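Local coordinates for acyl-coenzyme A thioesterase THEM4 (Rhodococcus sp., PDB 2OV9) that belongs to the thioesterase superfamily and probably hydrolyses fatty acyl-CoA thioesters to free fatty acids and coenzyme A, at the interface of chains A and B. Numbering follows the deposited sequence. Chains: chain A/B, Hypothetical protein.

Contact 1: the interface of chains A and B. Residues chain A 29-30, 33-34, 36; chain B 55, 58-59.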
# COMPACT_ATOMS: atom_id res chain seq x y z
N ARG A 29 8.01 7.72 -17.65
CA ARG A 29 7.03 7.24 -18.61
C ARG A 29 6.88 5.71 -18.57
O ARG A 29 5.77 5.22 -18.70
CB ARG A 29 7.36 7.69 -20.04
CG ARG A 29 7.23 9.17 -20.28
CD ARG A 29 5.77 9.63 -20.36
NE ARG A 29 5.64 10.90 -21.08
CZ ARG A 29 4.60 11.74 -21.00
NH1 ARG A 29 3.57 11.46 -20.22
NH2 ARG A 29 4.61 12.87 -21.70
N ALA A 30 7.98 4.98 -18.40
CA ALA A 30 7.90 3.51 -18.23
C ALA A 30 7.14 3.15 -16.96
O ALA A 30 6.37 2.18 -16.93
CB ALA A 30 9.30 2.87 -18.19
N ALA A 33 3.51 3.75 -17.47
CA ALA A 33 2.99 2.67 -18.29
C ALA A 33 2.83 1.37 -17.46
O ALA A 33 1.88 0.62 -17.67
CB ALA A 33 3.88 2.43 -19.48
N ALA A 34 3.74 1.12 -16.53
CA ALA A 34 3.55 -0.01 -15.59
C ALA A 34 2.31 0.15 -14.69
O ALA A 34 1.59 -0.82 -14.41
CB ALA A 34 4.80 -0.22 -14.75
N ARG A 36 -0.33 1.67 -15.54
CA ARG A 36 -1.46 1.42 -16.46
C ARG A 36 -1.75 -0.08 -16.61
O ARG A 36 -2.90 -0.50 -16.62
CB ARG A 36 -1.17 2.07 -17.82
CG ARG A 36 -2.38 2.14 -18.74
CD ARG A 36 -2.00 2.72 -20.10
NE ARG A 36 -2.95 2.37 -21.16
CZ ARG A 36 -2.76 2.64 -22.45
NH1 ARG A 36 -1.66 3.27 -22.84
NH2 ARG A 36 -3.67 2.27 -23.35
N ALA B 55 8.76 1.74 -22.39
CA ALA B 55 7.48 2.45 -22.11
C ALA B 55 6.44 2.21 -23.22
O ALA B 55 5.25 1.99 -22.95
CB ALA B 55 7.72 3.91 -21.90
N LEU B 58 5.11 -1.37 -22.72
CA LEU B 58 4.23 -1.47 -21.55
C LEU B 58 2.89 -0.85 -21.85
O LEU B 58 1.85 -1.45 -21.55
CB LEU B 58 4.86 -0.81 -20.32
CG LEU B 58 5.98 -1.64 -19.67
CD1 LEU B 58 6.74 -0.77 -18.69
CD2 LEU B 58 5.37 -2.85 -18.96
N ASN B 59 2.90 0.31 -22.50
CA ASN B 59 1.67 0.96 -22.94
C ASN B 59 0.87 0.09 -23.94
O ASN B 59 -0.36 0.04 -23.87
CB ASN B 59 1.96 2.35 -23.54
CG ASN B 59 2.06 3.45 -22.47
OD1 ASN B 59 2.99 4.27 -22.47
ND2 ASN B 59 1.09 3.49 -21.56
O HOH W 1 3.72 6.18 -20.20

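Contact 2: the interface of chains A and B. Residues chain A 37, 54, 57-58, 61; chain B 58, 61.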
# COMPACT_ATOMS: atom_id res chain seq x y z
N VAL A 37 -0.69 -0.87 -16.75
CA VAL A 37 -0.77 -2.31 -16.79
C VAL A 37 -1.36 -2.90 -15.49
O VAL A 37 -2.28 -3.72 -15.54
CB VAL A 37 0.63 -2.91 -17.04
CG1 VAL A 37 0.61 -4.44 -16.90
CG2 VAL A 37 1.16 -2.47 -18.40
N VAL A 54 1.45 -12.13 -23.23
CA VAL A 54 1.60 -10.95 -22.38
C VAL A 54 2.54 -11.23 -21.20
O VAL A 54 3.42 -10.44 -20.93
CB VAL A 54 0.23 -10.40 -21.86
CG1 VAL A 54 0.45 -9.33 -20.81
CG2 VAL A 54 -0.60 -9.86 -23.05
N GLU A 57 6.04 -11.29 -22.47
CA GLU A 57 6.57 -9.95 -22.76
C GLU A 57 6.97 -9.24 -21.46
O GLU A 57 8.03 -8.62 -21.38
CB GLU A 57 5.51 -9.09 -23.45
CG GLU A 57 5.02 -9.55 -24.81
CD GLU A 57 3.94 -8.60 -25.38
OE1 GLU A 57 4.25 -7.40 -25.62
OE2 GLU A 57 2.80 -9.07 -25.62
N LEU A 58 6.11 -9.29 -20.45
CA LEU A 58 6.39 -8.60 -19.17
C LEU A 58 7.66 -9.18 -18.54
O LEU A 58 8.50 -8.45 -18.02
CB LEU A 58 5.19 -8.70 -18.24
CG LEU A 58 3.97 -7.86 -18.67
CD1 LEU A 58 2.73 -8.33 -17.89
CD2 LEU A 58 4.22 -6.38 -18.41
N ILE A 61 10.58 -7.86 -20.60
CA ILE A 61 10.84 -6.49 -20.15
C ILE A 61 11.57 -6.47 -18.79
O ILE A 61 12.54 -5.74 -18.59
CB ILE A 61 9.52 -5.67 -20.10
CG1 ILE A 61 8.97 -5.44 -21.51
CG2 ILE A 61 9.72 -4.37 -19.38
CD1 ILE A 61 7.47 -4.95 -21.53
N LEU B 58 5.11 -1.37 -22.72
CA LEU B 58 4.23 -1.47 -21.55
C LEU B 58 2.89 -0.85 -21.85
O LEU B 58 1.85 -1.45 -21.55
CB LEU B 58 4.86 -0.81 -20.32
CG LEU B 58 5.98 -1.64 -19.67
CD1 LEU B 58 6.74 -0.77 -18.69
CD2 LEU B 58 5.37 -2.85 -18.96
N ILE B 61 1.04 -3.24 -24.15
CA ILE B 61 0.49 -4.30 -23.30
C ILE B 61 -0.77 -3.86 -22.57
O ILE B 61 -1.78 -4.58 -22.55
CB ILE B 61 1.50 -4.84 -22.30
CG1 ILE B 61 2.60 -5.61 -23.04
CG2 ILE B 61 0.80 -5.77 -21.30
CD1 ILE B 61 3.87 -5.89 -22.21

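Contact 1: the interface of chains A and B
A:Ala33 and B:Leu58 meet where two helices lie against each other, their methyl and methylene carbons (CB to CB) 3.5 Å apart, tighter than usual for two carbons. A side chain as small as alanine probably allows this close approach. The same A:Ala33 methyl also rests against the amide of B:Asn59, with CB 3.6 Å from CG. One turn earlier, the methyl of B:Ala55 lies over the backbone of A:Ala30, its CB 3.7 Å from A:Ala30 CA, and also approaches the carbonyl end of A:Arg29. B:Leu58 has CG anti to its carbonyl carbon (chi1 -76°), which sends the branch back towards A:Ala30, and chi2 (166°) makes CD1 the methyl that arrives, 3.5 Å from the A:Ala30 carbonyl O and also near A:Ala34.

Polar contacts flank this apolar strip. Water 1 bridges the helices, 2.7 Å from the carbonyl O of A:Arg29 and 3.1 Å from the side-chain OD1 of B:Asn59. At the other end of the amide, A:Arg36 NH1 and B:Asn59 ND2 are 3.0 Å apart. As modelled, two N-H donors face each other, so the pair is doubtful as a bond. An amide turned over would instead offer its oxygen to the guanidinium and its nitrogen to the water. The extended A:Arg36 chain crosses the B:Asn59 side chain at about a right angle, the two planes 44° apart. The backbone O of B:Asn59 sits 3.6 Å above the guanidinium plane, towards its rim.

This patch joins helix 26-43 of chain A to helix 51-67 of chain B, in the N-terminal helical layer beside the beta-sheet thioesterase (hot-dog) part.

Contact 2: the interface of chains A and B
Side chains from equivalent positions of the two copies face each other here: A:Ile61 and B:Ile61 reach tip to tip, their CD1 methyls 3.8 Å apart, and A:Leu58 meets B:Leu58 at about a right angle, CD2 to CD2 also at 3.8 Å. These self-pairings are what a two-fold axis running between the helices produces. Each leucine also leans on the isoleucine of the other chain: A:Leu58 CD2 is 3.8 Å from B:Ile61 CD1, and in the reciprocal pair A:Ile61 CD1 is 3.9 Å from B:Leu58 CD2. The four side-chain ends thus gather in one cluster, where CD2 of each leucine and CD1 of each isoleucine meet more than one group of the partner.

B:Ile61 gives up 93 Å² of surface to chain A and uses both of its branches. With CG1 anti to the carbonyl carbon (chi1 -69°), CD1 is carried into the leucine-isoleucine cluster, while CG2 branches off roughly at right angles, towards A:Val54 CG1 at 3.6 Å, the two side chains meeting at a slant.

Away from the cluster, its many mutual methyl contacts give way to fewer contacts of more mixed character, though these are no longer than those within it; this flank may lie nearer to solvent. A:Glu57 runs past B:Ile61 in the opposite direction. Its CB lies near CD1, and its chain, extended beyond CG, places the carboxylate OE1 beside the apolar CG1 at 3.5 Å. On another flank, A:Val37 of helix 26-43 sets its CG2 methyl 3.4 Å from the B:Leu58 O, beside a backbone carbonyl within the partner helix.

By burying apolar side chains between symmetry-related helices 51-67, the site probably helps hold the two N-terminal helical regions together, and with them the dimer of the deposited assembly.

The centres of the C-alpha atoms of contact 1 and contact 2 lie about 9 Å apart, and B:Leu58 takes part in both, sending different branches to each. Contact 1 pairs helix 26-43 of one chain with helix 51-67 of the other, whereas contact 2 mainly pairs the two copies of helix 51-67 with each other. Because the interface is two-fold symmetric, contact 1 recurs with the chains exchanged, flanking the self-facing contact 2. Together they probably help the helices of both chains pack as one unit in the deposited dimer.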